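Local coordinates for BILBO1_N domain-containing protein (Trypanosoma brucei equiperdum, PDB 7A1I) that binds FPC4 through its N-terminal ubiquitin-like domain, probably as the BILBO2 component of the trypanosome flagellar pocket collar cytoskeleton, at residues 5-10 against 21-27; 12-18 against 90-96; 41-46 against 107-111; 56-62 against 85-91. Numbering follows the deposited sequence.

Interaction 1 of 4, residues 5-10 against 21-27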
loop_
_atom_site.group_PDB
_atom_site.type_symbol
_atom_site.label_atom_id
_atom_site.label_comp_id
_atom_site.label_asym_id
_atom_site.label_seq_id
_atom_site.Cartn_x
_atom_site.Cartn_y
_atom_site.Cartn_z
ATOM N N GLY A 5 -1.725 19.227 1.832
ATOM C CA GLY A 5 -1.123 17.961 1.457
ATOM C C GLY A 5 -1.939 16.773 1.921
ATOM O O GLY A 5 -2.476 16.783 3.025
ATOM N N ILE A 6 -2.049 15.756 1.071
ATOM C CA ILE A 6 -2.814 14.550 1.367
ATOM C C ILE A 6 -1.836 13.400 1.580
ATOM O O ILE A 6 -0.967 13.156 0.737
ATOM C CB ILE A 6 -3.814 14.236 0.240
ATOM C CG1 ILE A 6 -4.928 15.282 0.219
ATOM C CG2 ILE A 6 -4.405 12.849 0.408
ATOM C CD1 ILE A 6 -5.928 15.096 -0.911
ATOM N N SER A 7 -1.958 12.710 2.712
ATOM C CA SER A 7 -1.071 11.597 3.039
ATOM C C SER A 7 -1.794 10.263 2.843
ATOM O O SER A 7 -2.778 9.979 3.533
ATOM C CB SER A 7 -0.566 11.735 4.476
ATOM O OG SER A 7 -0.136 10.487 4.993
ATOM N N ILE A 8 -1.285 9.427 1.941
ATOM C CA ILE A 8 -1.822 8.086 1.730
ATOM C C ILE A 8 -0.748 7.079 2.136
ATOM O O ILE A 8 0.402 7.179 1.691
ATOM C CB ILE A 8 -2.236 7.847 0.267
ATOM C CG1 ILE A 8 -3.141 8.973 -0.280
ATOM C CG2 ILE A 8 -2.899 6.468 0.130
ATOM C CD1 ILE A 8 -4.574 8.919 0.196
ATOM N N CYS A 9 -1.109 6.124 2.991
ATOM C CA CYS A 9 -0.231 5.008 3.311
ATOM C C CYS A 9 -0.639 3.784 2.508
ATOM O O CYS A 9 -1.828 3.565 2.241
ATOM C CB CYS A 9 -0.252 4.662 4.797
ATOM S SG CYS A 9 0.403 5.930 5.871
ATOM N N VAL A 10 0.363 3.007 2.110
ATOM C CA VAL A 10 0.202 1.837 1.258
ATOM C C VAL A 10 1.023 0.718 1.874
ATOM O O VAL A 10 2.219 0.902 2.128
ATOM C CB VAL A 10 0.667 2.101 -0.174
ATOM C CG1 VAL A 10 0.414 0.884 -1.032
ATOM C CG2 VAL A 10 -0.086 3.340 -0.745
ATOM N N LEU A 21 4.334 2.138 3.650
ATOM C CA LEU A 21 4.952 3.336 3.085
ATOM C C LEU A 21 3.968 4.504 3.064
ATOM O O LEU A 21 2.784 4.329 2.760
ATOM C CB LEU A 21 5.416 3.100 1.639
ATOM C CG LEU A 21 6.349 1.920 1.387
ATOM C CD1 LEU A 21 6.672 1.808 -0.097
ATOM C CD2 LEU A 21 7.615 2.073 2.206
ATOM N N ARG A 22 4.461 5.709 3.334
ATOM C CA ARG A 22 3.640 6.913 3.281
ATOM C C ARG A 22 4.030 7.739 2.065
ATOM O O ARG A 22 5.222 7.981 1.836
ATOM C CB ARG A 22 3.795 7.744 4.557
ATOM C CG ARG A 22 2.655 8.718 4.797
ATOM C CD ARG A 22 2.890 10.059 4.144
ATOM N NE ARG A 22 4.076 10.716 4.675
ATOM C CZ ARG A 22 4.055 11.531 5.723
ATOM N NH1 ARG A 22 2.908 11.783 6.341
ATOM N NH2 ARG A 22 5.177 12.097 6.146
ATOM N N PHE A 23 3.025 8.204 1.317
ATOM C CA PHE A 23 3.206 9.104 0.187
ATOM C C PHE A 23 2.446 10.398 0.444
ATOM O O PHE A 23 1.303 10.375 0.917
ATOM C CB PHE A 23 2.711 8.468 -1.121
ATOM C CG PHE A 23 3.504 7.265 -1.536
ATOM C CD1 PHE A 23 3.015 5.984 -1.313
ATOM C CD2 PHE A 23 4.743 7.414 -2.144
ATOM C CE1 PHE A 23 3.759 4.869 -1.684
ATOM C CE2 PHE A 23 5.498 6.307 -2.509
ATOM C CZ PHE A 23 5.011 5.037 -2.286
ATOM N N LEU A 24 3.095 11.522 0.154
ATOM C CA LEU A 24 2.525 12.854 0.332
ATOM C C LEU A 24 2.226 13.458 -1.033
ATOM O O LEU A 24 3.114 13.537 -1.886
ATOM C CB LEU A 24 3.482 13.763 1.106
ATOM C CG LEU A 24 3.618 13.464 2.594
ATOM C CD1 LEU A 24 5.059 13.670 3.037
ATOM C CD2 LEU A 24 2.673 14.339 3.397
ATOM N N PHE A 25 0.987 13.892 -1.236
ATOM C CA PHE A 25 0.571 14.504 -2.490
ATOM C C PHE A 25 0.075 15.919 -2.236
ATOM O O PHE A 25 -0.165 16.326 -1.095
ATOM C CB PHE A 25 -0.530 13.684 -3.173
ATOM C CG PHE A 25 -0.131 12.279 -3.474
ATOM C CD1 PHE A 25 0.391 11.943 -4.716
ATOM C CD2 PHE A 25 -0.255 11.286 -2.498
ATOM C CE1 PHE A 25 0.774 10.637 -4.986
ATOM C CE2 PHE A 25 0.118 9.980 -2.761
ATOM C CZ PHE A 25 0.635 9.649 -3.999
ATOM N N ASP A 26 -0.087 16.662 -3.331
ATOM C CA ASP A 26 -0.661 18.002 -3.272
ATOM C C ASP A 26 -2.087 17.947 -2.722
ATOM O O ASP A 26 -2.719 16.888 -2.652
ATOM C CB ASP A 26 -0.668 18.658 -4.654
ATOM C CG ASP A 26 0.694 18.628 -5.333
ATOM O OD1 ASP A 26 0.907 17.761 -6.209
ATOM O OD2 ASP A 26 1.552 19.471 -4.997
ATOM N N ALA A 27 -2.602 19.120 -2.340
ATOM C CA ALA A 27 -3.940 19.201 -1.761
ATOM C C ALA A 27 -5.002 18.560 -2.650
ATOM O O ALA A 27 -6.051 18.145 -2.141
ATOM C CB ALA A 27 -4.305 20.659 -1.479
#
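Six backbone hydrogen bonds pair these two strands, two each at Ile6/Phe25, Ile8/Phe23 and Val10/Leu21. They run from 2.8 Å (Phe23 N to Ile8 O) to 2.9 Å (Ile6 N to Phe25 O), with N-H...O angles of 157–169°. Between them Ser7/Leu24 and Cys9/Arg22 are non-hydrogen-bonded pairs, where CA-H...O contacts occur, such as Cys9 CA to Leu21 O (3.1 Å). Axes that approach to 4.7 Å at 154° describe a twisted antiparallel pair, here the first beta hairpin of a ubiquitin-like, beta-grasp domain. Apolar packing lies on the face bearing Ile6, Ile8, Val10, Leu21, Phe23 and Phe25: Val10 CG2 meets the edge of the Phe23 ring at CD1 (4.1 Å), and Ile8 CG1 approaches Phe25 CE2 (4.2 Å). Helix 32-50 packs against this face. On the face of Ser7 and Cys9, the aliphatic part of Arg22 lies across both, CD 3.2 Å from Ser7 OG and CG 3.7 Å from Cys9 SG, while its guanidinium forms a salt bridge with Glu105.

Interaction 2 of 4, residues 12-18 against 90-96. With NA (sodium ion), chain E.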
loop_
_atom_site.group_PDB
_atom_site.type_symbol
_atom_site.label_atom_id
_atom_site.label_comp_id
_atom_site.label_asym_id
_atom_site.label_seq_id
_atom_site.Cartn_x
_atom_site.Cartn_y
_atom_site.Cartn_z
ATOM N N THR A 12 1.881 -3.715 2.182
ATOM C CA THR A 12 1.887 -4.985 1.456
ATOM C C THR A 12 2.728 -5.986 2.245
ATOM O O THR A 12 3.401 -5.628 3.209
ATOM C CB THR A 12 2.410 -4.813 0.013
ATOM O OG1 THR A 12 2.043 -5.945 -0.802
ATOM C CG2 THR A 12 3.915 -4.600 -0.032
ATOM N N ASP A 13 2.691 -7.243 1.811
ATOM C CA ASP A 13 3.415 -8.321 2.475
ATOM C C ASP A 13 4.803 -8.511 1.871
ATOM O O ASP A 13 4.965 -8.558 0.652
ATOM C CB ASP A 13 2.616 -9.621 2.369
ATOM C CG ASP A 13 3.246 -10.770 3.144
ATOM O OD1 ASP A 13 2.857 -10.981 4.314
ATOM O OD2 ASP A 13 4.111 -11.479 2.574
ATOM N N CYS A 14 5.805 -8.651 2.730
ATOM C CA CYS A 14 7.179 -8.918 2.314
ATOM C C CYS A 14 7.690 -10.075 3.170
ATOM O O CYS A 14 8.020 -9.897 4.352
ATOM C CB CYS A 14 8.051 -7.677 2.441
ATOM S SG CYS A 14 9.725 -7.921 1.811
ATOM N N ASP A 15 7.690 -11.263 2.562
ATOM C CA ASP A 15 8.178 -12.500 3.171
ATOM C C ASP A 15 7.565 -12.739 4.546
ATOM O O ASP A 15 8.236 -13.176 5.486
ATOM C CB ASP A 15 9.702 -12.492 3.237
ATOM C CG ASP A 15 10.335 -12.900 1.921
ATOM O OD1 ASP A 15 9.577 -13.150 0.956
ATOM O OD2 ASP A 15 11.580 -12.966 1.842
ATOM N N GLY A 16 6.265 -12.469 4.655
ATOM C CA GLY A 16 5.510 -12.704 5.866
ATOM C C GLY A 16 5.317 -11.487 6.747
ATOM O O GLY A 16 4.387 -11.477 7.560
ATOM N N GLU A 17 6.155 -10.464 6.606
ATOM C CA GLU A 17 6.063 -9.245 7.402
ATOM C C GLU A 17 5.348 -8.145 6.622
ATOM O O GLU A 17 5.453 -8.064 5.401
ATOM C CB GLU A 17 7.456 -8.766 7.817
ATOM C CG GLU A 17 8.219 -9.755 8.698
ATOM C CD GLU A 17 9.625 -9.273 9.014
ATOM O OE1 GLU A 17 9.778 -8.087 9.382
ATOM O OE2 GLU A 17 10.576 -10.073 8.873
ATOM N N LYS A 18 4.602 -7.298 7.315
ATOM C CA LYS A 18 3.913 -6.207 6.623
ATOM C C LYS A 18 4.816 -4.978 6.540
ATOM O O LYS A 18 5.462 -4.613 7.528
ATOM C CB LYS A 18 2.588 -5.853 7.300
ATOM C CG LYS A 18 1.708 -7.064 7.582
ATOM C CD LYS A 18 1.386 -7.847 6.318
ATOM C CE LYS A 18 0.712 -9.174 6.671
ATOM N NZ LYS A 18 0.308 -9.967 5.471
ATOM N N GLN A 90 -0.698 -9.336 -3.668
ATOM C CA GLN A 90 0.211 -9.751 -4.726
ATOM C C GLN A 90 -0.143 -11.139 -5.243
ATOM O O GLN A 90 -0.730 -11.950 -4.521
ATOM C CB GLN A 90 1.666 -9.774 -4.235
ATOM C CG GLN A 90 2.177 -8.482 -3.644
ATOM C CD GLN A 90 3.507 -8.696 -2.939
ATOM O OE1 GLN A 90 4.476 -9.135 -3.560
ATOM N NE2 GLN A 90 3.557 -8.408 -1.640
ATOM N N PRO A 91 0.229 -11.459 -6.477
ATOM C CA PRO A 91 0.149 -12.851 -6.929
ATOM C C PRO A 91 1.274 -13.680 -6.319
ATOM O O PRO A 91 2.284 -13.149 -5.857
ATOM C CB PRO A 91 0.309 -12.730 -8.447
ATOM C CG PRO A 91 1.178 -11.516 -8.618
ATOM C CD PRO A 91 0.754 -10.564 -7.530
ATOM N N ASP A 92 1.071 -15.005 -6.313
ATOM C CA ASP A 92 2.075 -15.968 -5.827
ATOM C C ASP A 92 2.510 -15.674 -4.385
ATOM O O ASP A 92 3.676 -15.852 -4.022
ATOM C CB ASP A 92 3.300 -15.995 -6.755
ATOM C CG ASP A 92 3.005 -16.624 -8.112
ATOM O OD1 ASP A 92 2.566 -17.795 -8.134
ATOM O OD2 ASP A 92 3.160 -15.924 -9.152
ATOM N N THR A 93 1.565 -15.259 -3.538
ATOM C CA THR A 93 1.898 -14.776 -2.203
ATOM C C THR A 93 0.921 -15.342 -1.184
ATOM O O THR A 93 -0.295 -15.236 -1.358
ATOM C CB THR A 93 1.883 -13.227 -2.173
ATOM O OG1 THR A 93 2.968 -12.716 -2.956
ATOM C CG2 THR A 93 2.018 -12.693 -0.750
ATOM N N LEU A 94 1.455 -15.975 -0.140
ATOM C CA LEU A 94 0.677 -16.348 1.038
ATOM C C LEU A 94 0.515 -15.115 1.912
ATOM O O LEU A 94 1.506 -14.576 2.423
ATOM C CB LEU A 94 1.348 -17.477 1.813
ATOM C CG LEU A 94 0.570 -18.011 3.026
ATOM C CD1 LEU A 94 -0.783 -18.615 2.649
ATOM C CD2 LEU A 94 1.424 -19.041 3.789
ATOM N N ASP A 95 -0.704 -14.605 2.004
ATOM C CA ASP A 95 -0.966 -13.348 2.698
ATOM C C ASP A 95 -1.718 -13.660 3.997
ATOM O O ASP A 95 -2.926 -13.909 3.992
ATOM C CB ASP A 95 -1.708 -12.396 1.762
ATOM C CG ASP A 95 -1.370 -10.946 2.020
ATOM O OD1 ASP A 95 -1.323 -10.539 3.197
ATOM O OD2 ASP A 95 -1.078 -10.224 1.036
ATOM N N ILE A 96 -0.984 -13.722 5.104
ATOM C CA ILE A 96 -1.576 -14.015 6.401
ATOM C C ILE A 96 -1.784 -12.691 7.125
ATOM O O ILE A 96 -0.894 -11.833 7.108
ATOM C CB ILE A 96 -0.704 -14.993 7.201
ATOM C CG1 ILE A 96 -0.630 -16.332 6.468
ATOM C CG2 ILE A 96 -1.260 -15.230 8.623
ATOM C CD1 ILE A 96 0.303 -17.328 7.117
HETATM NA NA NA E . -3.594 -12.667 -4.213
HETATM O O HOH W 1 0.631 -8.412 0.037
HETATM O O HOH W 2 4.094 -14.179 2.550
HETATM O O HOH W 3 1.833 -13.561 5.249
HETATM O O HOH W 4 1.675 -12.533 8.281
HETATM O O HOH W 5 -5.127 -11.197 -4.725
#
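A type I' turn from Cys14 to Glu17 closes the N-terminal beta hairpin, and the loop following strand 84-89 folds against it through a salt-bridge network of Asp13, Lys18 and Asp95. Lys18 NZ bridges Asp13 OD1 at 3.0 Å and Asp95 OD1 at 2.9 Å, and donates to Ile96 O (2.8 Å); Tyr87 OH bonds to both Lys18 and Asp95. Asp13 OD2 accepts from Gly16 N at 3.2 Å, an Asx motif. Elsewhere Gln90 NE2 donates to Asp13 O (2.7 Å) and weakly to Thr12 OG1 (3.0 Å), whose main partner is Leu88 O. Water 1 connects Asp13 N (3.0 Å) with Asp95 OD2 (2.7 Å). Gln90 O meets a sodium ion at 3.0 Å. With Asp13 OD1 and Asp95 OD1 only 4.3 Å apart, the two carboxylates would repel one another; the Lys18 ammonium between them offsets that repulsion. The bonds from NE2 and NZ, the bridging water and a buried area of 262 Å² imply a loop held more by polar bonds than by apolar packing.

Interaction 3 of 4, residues 41-46 against 107-111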
loop_
_atom_site.group_PDB
_atom_site.type_symbol
_atom_site.label_atom_id
_atom_site.label_comp_id
_atom_site.label_asym_id
_atom_site.label_seq_id
_atom_site.Cartn_x
_atom_site.Cartn_y
_atom_site.Cartn_z
ATOM N N THR A 41 6.608 0.918 -8.116
ATOM C CA THR A 41 8.014 1.323 -8.191
ATOM C C THR A 41 8.688 1.227 -6.822
ATOM O O THR A 41 9.799 0.682 -6.696
ATOM C CB THR A 41 8.135 2.749 -8.722
ATOM O OG1 THR A 41 7.549 2.823 -10.025
ATOM C CG2 THR A 41 9.612 3.146 -8.833
ATOM N N ALA A 42 8.020 1.757 -5.786
ATOM C CA ALA A 42 8.603 1.831 -4.451
ATOM C C ALA A 42 8.826 0.450 -3.861
ATOM O O ALA A 42 9.866 0.199 -3.244
ATOM C CB ALA A 42 7.715 2.659 -3.523
ATOM N N PHE A 43 7.871 -0.459 -4.026
ATOM C CA PHE A 43 8.035 -1.777 -3.433
ATOM C C PHE A 43 8.984 -2.649 -4.239
ATOM O O PHE A 43 9.673 -3.497 -3.658
ATOM C CB PHE A 43 6.687 -2.476 -3.270
ATOM C CG PHE A 43 5.887 -1.966 -2.113
ATOM C CD1 PHE A 43 4.575 -1.543 -2.298
ATOM C CD2 PHE A 43 6.444 -1.900 -0.847
ATOM C CE1 PHE A 43 3.833 -1.062 -1.234
ATOM C CE2 PHE A 43 5.708 -1.428 0.223
ATOM C CZ PHE A 43 4.399 -1.002 0.030
ATOM N N ASN A 44 9.076 -2.459 -5.555
ATOM C CA ASN A 44 10.134 -3.160 -6.268
ATOM C C ASN A 44 11.511 -2.714 -5.779
ATOM O O ASN A 44 12.398 -3.547 -5.565
ATOM C CB ASN A 44 9.985 -2.955 -7.768
ATOM C CG ASN A 44 9.115 -4.010 -8.410
ATOM O OD1 ASN A 44 9.520 -5.159 -8.529
ATOM N ND2 ASN A 44 7.905 -3.619 -8.840
ATOM N N ASN A 45 11.700 -1.407 -5.558
ATOM C CA ASN A 45 12.981 -0.957 -5.006
ATOM C C ASN A 45 13.184 -1.459 -3.580
ATOM O O ASN A 45 14.313 -1.774 -3.175
ATOM C CB ASN A 45 13.076 0.565 -5.045
ATOM C CG ASN A 45 13.439 1.086 -6.420
ATOM O OD1 ASN A 45 14.112 0.404 -7.190
ATOM N ND2 ASN A 45 12.977 2.292 -6.742
ATOM N N TYR A 46 12.111 -1.526 -2.793
ATOM C CA TYR A 46 12.238 -2.068 -1.445
ATOM C C TYR A 46 12.678 -3.531 -1.477
ATOM O O TYR A 46 13.674 -3.901 -0.841
ATOM C CB TYR A 46 10.913 -1.905 -0.695
ATOM C CG TYR A 46 10.989 -2.366 0.746
ATOM C CD1 TYR A 46 10.523 -3.629 1.120
ATOM C CD2 TYR A 46 11.529 -1.552 1.725
ATOM C CE1 TYR A 46 10.615 -4.062 2.450
ATOM C CE2 TYR A 46 11.614 -1.975 3.052
ATOM C CZ TYR A 46 11.136 -3.225 3.403
ATOM O OH TYR A 46 11.220 -3.639 4.714
ATOM N N GLU A 107 8.861 8.185 -0.572
ATOM C CA GLU A 107 9.512 8.937 -1.643
ATOM C C GLU A 107 10.962 8.542 -1.910
ATOM O O GLU A 107 11.344 8.518 -3.092
ATOM C CB GLU A 107 9.419 10.440 -1.350
ATOM C CG GLU A 107 9.445 11.332 -2.598
ATOM C CD GLU A 107 10.839 11.516 -3.185
ATOM O OE1 GLU A 107 10.958 11.710 -4.422
ATOM O OE2 GLU A 107 11.823 11.470 -2.406
ATOM N N PRO A 108 11.812 8.238 -0.911
ATOM C CA PRO A 108 13.190 7.843 -1.253
ATOM C C PRO A 108 13.242 6.604 -2.121
ATOM O O PRO A 108 14.211 6.417 -2.867
ATOM C CB PRO A 108 13.846 7.621 0.118
ATOM C CG PRO A 108 13.068 8.507 1.037
ATOM C CD PRO A 108 11.655 8.460 0.539
ATOM N N LEU A 109 12.210 5.756 -2.050
ATOM C CA LEU A 109 12.089 4.551 -2.857
ATOM C C LEU A 109 11.592 4.824 -4.279
ATOM O O LEU A 109 11.475 3.880 -5.066
ATOM C CB LEU A 109 11.127 3.579 -2.171
ATOM C CG LEU A 109 11.634 2.961 -0.881
ATOM C CD1 LEU A 109 10.539 2.176 -0.159
ATOM C CD2 LEU A 109 12.861 2.100 -1.158
ATOM N N LEU A 110 11.236 6.062 -4.615
ATOM C CA LEU A 110 10.758 6.376 -5.964
ATOM C C LEU A 110 11.952 6.706 -6.851
ATOM O O LEU A 110 12.431 7.840 -6.884
ATOM C CB LEU A 110 9.753 7.512 -5.932
ATOM C CG LEU A 110 8.473 7.172 -5.182
ATOM C CD1 LEU A 110 7.566 8.397 -5.224
ATOM C CD2 LEU A 110 7.783 5.938 -5.760
ATOM N N SER A 111 12.435 5.707 -7.583
ATOM C CA SER A 111 13.549 5.901 -8.513
ATOM C C SER A 111 13.692 4.706 -9.459
ATOM O O SER A 111 13.202 3.604 -9.168
ATOM C CB SER A 111 14.865 6.132 -7.758
ATOM O OG SER A 111 15.365 4.938 -7.181
#
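Leu109 lays its side chain over the helical turn formed by Ala42, Asn45 and Tyr46, and with 98 Å² covered it has the largest share of the 327 Å² buried here. Its CB meets Ala42 CB at 3.8 Å, its CD1 lies 4.1 Å from Tyr46 CB, and its CD2 is 4.2 Å from Asn45 CB. Leu110 extends the apolar patch from its far end: although its CA-to-CB bond points away from the helix, CD2 returns to within 4.0 Å of Ala42 CB. The polar part belongs to Asn45, whose ND2 donates to Leu109 O and to Ser111 O, both at 2.8 Å with angles of 173° and 167°. One carboxamide thus uses both its protons on main-chain carbonyls two residues apart, which ties the backbone of Leu109 and Ser111 to the helix. Leu109 O has a further neighbour in Ala42 CA, a CA-H...O contact of 3.6 Å and 166°, so small Ala42 lets the chain come close, its CA 4.7 Å from the CA of Leu109. Residues 107-109 form a short 3-10 segment, with Leu110 N bonded to Glu107 O at 2.9 Å. This C-terminal tail follows edge strand 104-105 and packs beside helix 32-50, whose Ala42 and Phe43 also rest on Leu21 of strand 17-25; Leu109 touches Leu21 as well, where helix, hairpin and tail meet.

Interaction 4 of 4, residues 56-62 against 85-91. With NA (sodium ion), chain E.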
loop_
_atom_site.group_PDB
_atom_site.type_symbol
_atom_site.label_atom_id
_atom_site.label_comp_id
_atom_site.label_asym_id
_atom_site.label_seq_id
_atom_site.Cartn_x
_atom_site.Cartn_y
_atom_site.Cartn_z
ATOM N N PHE A 56 7.843 -7.214 -7.529
ATOM C CA PHE A 56 6.591 -6.867 -6.876
ATOM C C PHE A 56 5.540 -6.486 -7.914
ATOM O O PHE A 56 5.820 -5.727 -8.846
ATOM C CB PHE A 56 6.789 -5.711 -5.889
ATOM C CG PHE A 56 5.503 -5.213 -5.307
ATOM C CD1 PHE A 56 4.972 -5.793 -4.155
ATOM C CD2 PHE A 56 4.807 -4.171 -5.922
ATOM C CE1 PHE A 56 3.768 -5.347 -3.634
ATOM C CE2 PHE A 56 3.619 -3.720 -5.407
ATOM C CZ PHE A 56 3.092 -4.307 -4.257
ATOM N N ALA A 57 4.316 -6.980 -7.731
ATOM C CA ALA A 57 3.204 -6.526 -8.560
ATOM C C ALA A 57 1.904 -6.601 -7.769
ATOM O O ALA A 57 1.759 -7.410 -6.847
ATOM C CB ALA A 57 3.076 -7.347 -9.847
ATOM N N VAL A 58 0.951 -5.751 -8.144
ATOM C CA VAL A 58 -0.369 -5.721 -7.521
ATOM C C VAL A 58 -1.343 -6.514 -8.375
ATOM O O VAL A 58 -1.450 -6.275 -9.589
ATOM C CB VAL A 58 -0.864 -4.276 -7.338
ATOM C CG1 VAL A 58 -2.278 -4.258 -6.750
ATOM C CG2 VAL A 58 0.085 -3.510 -6.449
ATOM N N ASN A 59 -2.064 -7.464 -7.759
ATOM C CA ASN A 59 -3.196 -8.054 -8.465
ATOM C C ASN A 59 -4.546 -7.738 -7.821
ATOM O O ASN A 59 -5.582 -8.047 -8.427
ATOM C CB ASN A 59 -3.008 -9.579 -8.675
ATOM C CG ASN A 59 -3.111 -10.398 -7.403
ATOM O OD1 ASN A 59 -2.912 -9.904 -6.299
ATOM N ND2 ASN A 59 -3.395 -11.687 -7.571
ATOM N N SER A 60 -4.563 -7.074 -6.662
ATOM C CA SER A 60 -5.795 -6.599 -6.027
ATOM C C SER A 60 -5.451 -5.515 -5.006
ATOM O O SER A 60 -4.381 -5.546 -4.407
ATOM C CB SER A 60 -6.536 -7.757 -5.340
ATOM O OG SER A 60 -7.744 -7.299 -4.764
ATOM N N ALA A 61 -6.337 -4.525 -4.839
ATOM C CA ALA A 61 -6.105 -3.447 -3.873
ATOM C C ALA A 61 -7.331 -3.182 -3.001
ATOM O O ALA A 61 -8.462 -3.235 -3.491
ATOM C CB ALA A 61 -5.692 -2.152 -4.587
ATOM N N VAL A 62 -7.113 -2.883 -1.708
ATOM C CA VAL A 62 -8.205 -2.511 -0.810
ATOM C C VAL A 62 -7.823 -1.261 -0.030
ATOM O O VAL A 62 -6.651 -0.919 0.117
ATOM C CB VAL A 62 -8.601 -3.646 0.173
ATOM C CG1 VAL A 62 -9.288 -4.778 -0.564
ATOM C CG2 VAL A 62 -7.376 -4.136 0.969
ATOM N N GLN A 85 -5.435 4.318 4.471
ATOM C CA GLN A 85 -4.528 3.175 4.498
ATOM C C GLN A 85 -4.949 2.230 3.380
ATOM O O GLN A 85 -6.080 1.721 3.376
ATOM C CB GLN A 85 -4.544 2.448 5.850
ATOM C CG GLN A 85 -3.631 1.230 5.877
ATOM C CD GLN A 85 -2.133 1.607 5.903
ATOM O OE1 GLN A 85 -1.672 2.296 6.814
ATOM N NE2 GLN A 85 -1.394 1.179 4.890
ATOM N N VAL A 86 -4.051 2.010 2.448
ATOM C CA VAL A 86 -4.241 1.073 1.351
ATOM C C VAL A 86 -3.462 -0.199 1.631
ATOM O O VAL A 86 -2.390 -0.170 2.265
ATOM C CB VAL A 86 -3.797 1.725 0.027
ATOM C CG1 VAL A 86 -3.764 0.704 -1.106
ATOM C CG2 VAL A 86 -4.787 2.850 -0.331
ATOM N N TYR A 87 -4.002 -1.330 1.166
ATOM C CA TYR A 87 -3.297 -2.606 1.209
ATOM C C TYR A 87 -3.302 -3.218 -0.181
ATOM O O TYR A 87 -4.360 -3.320 -0.813
ATOM C CB TYR A 87 -3.926 -3.591 2.213
ATOM C CG TYR A 87 -3.050 -4.794 2.479
ATOM C CD1 TYR A 87 -3.279 -6.016 1.837
ATOM C CD2 TYR A 87 -1.997 -4.716 3.388
ATOM C CE1 TYR A 87 -2.464 -7.125 2.096
ATOM C CE2 TYR A 87 -1.175 -5.814 3.642
ATOM C CZ TYR A 87 -1.404 -7.002 2.995
ATOM O OH TYR A 87 -0.598 -8.089 3.270
ATOM N N LEU A 88 -2.125 -3.659 -0.633
ATOM C CA LEU A 88 -1.936 -4.248 -1.952
ATOM C C LEU A 88 -1.713 -5.749 -1.821
ATOM O O LEU A 88 -0.807 -6.188 -1.093
ATOM C CB LEU A 88 -0.761 -3.599 -2.686
ATOM C CG LEU A 88 -0.881 -2.082 -2.829
ATOM C CD1 LEU A 88 0.330 -1.493 -3.566
ATOM C CD2 LEU A 88 -2.198 -1.698 -3.528
ATOM N N PHE A 89 -2.575 -6.527 -2.466
ATOM C CA PHE A 89 -2.376 -7.961 -2.592
ATOM C C PHE A 89 -1.460 -8.246 -3.773
ATOM O O PHE A 89 -1.424 -7.493 -4.752
ATOM C CB PHE A 89 -3.716 -8.680 -2.764
ATOM C CG PHE A 89 -4.596 -8.595 -1.563
ATOM C CD1 PHE A 89 -4.282 -9.313 -0.409
ATOM C CD2 PHE A 89 -5.735 -7.792 -1.569
ATOM C CE1 PHE A 89 -5.079 -9.234 0.714
ATOM C CE2 PHE A 89 -6.549 -7.720 -0.448
ATOM C CZ PHE A 89 -6.214 -8.444 0.704
ATOM N N GLN A 90 -0.698 -9.336 -3.668
ATOM C CA GLN A 90 0.211 -9.751 -4.726
ATOM C C GLN A 90 -0.143 -11.139 -5.243
ATOM O O GLN A 90 -0.730 -11.950 -4.521
ATOM C CB GLN A 90 1.666 -9.774 -4.235
ATOM C CG GLN A 90 2.177 -8.482 -3.644
ATOM C CD GLN A 90 3.507 -8.696 -2.939
ATOM O OE1 GLN A 90 4.476 -9.135 -3.560
ATOM N NE2 GLN A 90 3.557 -8.408 -1.640
ATOM N N PRO A 91 0.229 -11.459 -6.477
ATOM C CA PRO A 91 0.149 -12.851 -6.929
ATOM C C PRO A 91 1.274 -13.680 -6.319
ATOM O O PRO A 91 2.284 -13.149 -5.857
ATOM C CB PRO A 91 0.309 -12.730 -8.447
ATOM C CG PRO A 91 1.178 -11.516 -8.618
ATOM C CD PRO A 91 0.754 -10.564 -7.530
HETATM NA NA NA E . -3.594 -12.667 -4.213
HETATM O O HOH W 6 4.659 -9.706 -5.921
HETATM O O HOH W 5 -5.127 -11.197 -4.725
#
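Phe56 begins the first segment with its ring edge toward Leu88, CZ to CD1 at 4.0 Å, and with CE1 3.4 Å from Gln90 CD. At Ala57 a water bridges the N (3.3 Å) to OE1 (2.4 Å) of Gln90, whose NE2 bonds to Asp13 O. Val58 turns its CG2 onto Leu88 CD1 (3.5 Å). Asn59 N donates to Phe89 O at 3.1 Å. From Ser60 onward regular pairing begins, Ser60 O accepting from Phe89 N at 2.8 Å. Strands 60-62 and 85-89, with axes 4.8 Å apart at 162°, are antiparallel neighbours in the mixed sheet of this ubiquitin-like domain, where strand 84-89 runs parallel to strand 6-14. Ala61 CB packs on Leu88 CD2 (3.7 Å), on the face covered by helix 32-50. Val62 N donates to Tyr87 O and Tyr87 N to Val62 O, both at 2.9 Å; Val62 CG2 reaches Tyr87 CB (3.7 Å) and Phe89 CE2 (3.9 Å). On that opposite face Val62, Tyr87 and Phe89 touch apolar side chains of the FPC4 chain.

Overall arrangement
From the N terminus, interaction 1 closes first, pairing the two strands of the opening hairpin across ten residues. Interaction 2 then joins the tip of that hairpin to the loop after strand 84-89, closing a loop of 71 residues; it crosses interaction 1. Interaction 3, closing 60 residues, fastens the C-terminal tail to helix 32-50 and crosses interaction 2. Interaction 4, closing 22, is nested inside the loops of both 2 and 3, bringing strand 60-65 beside strand 84-89. It shares Gln90 and Pro91 with interaction 2, their centres about 9 Å apart. Interactions 1 and 4 meet where strands 6-14 and 84-89 adjoin, while Phe43 of interaction 3 touches all three others from the helix.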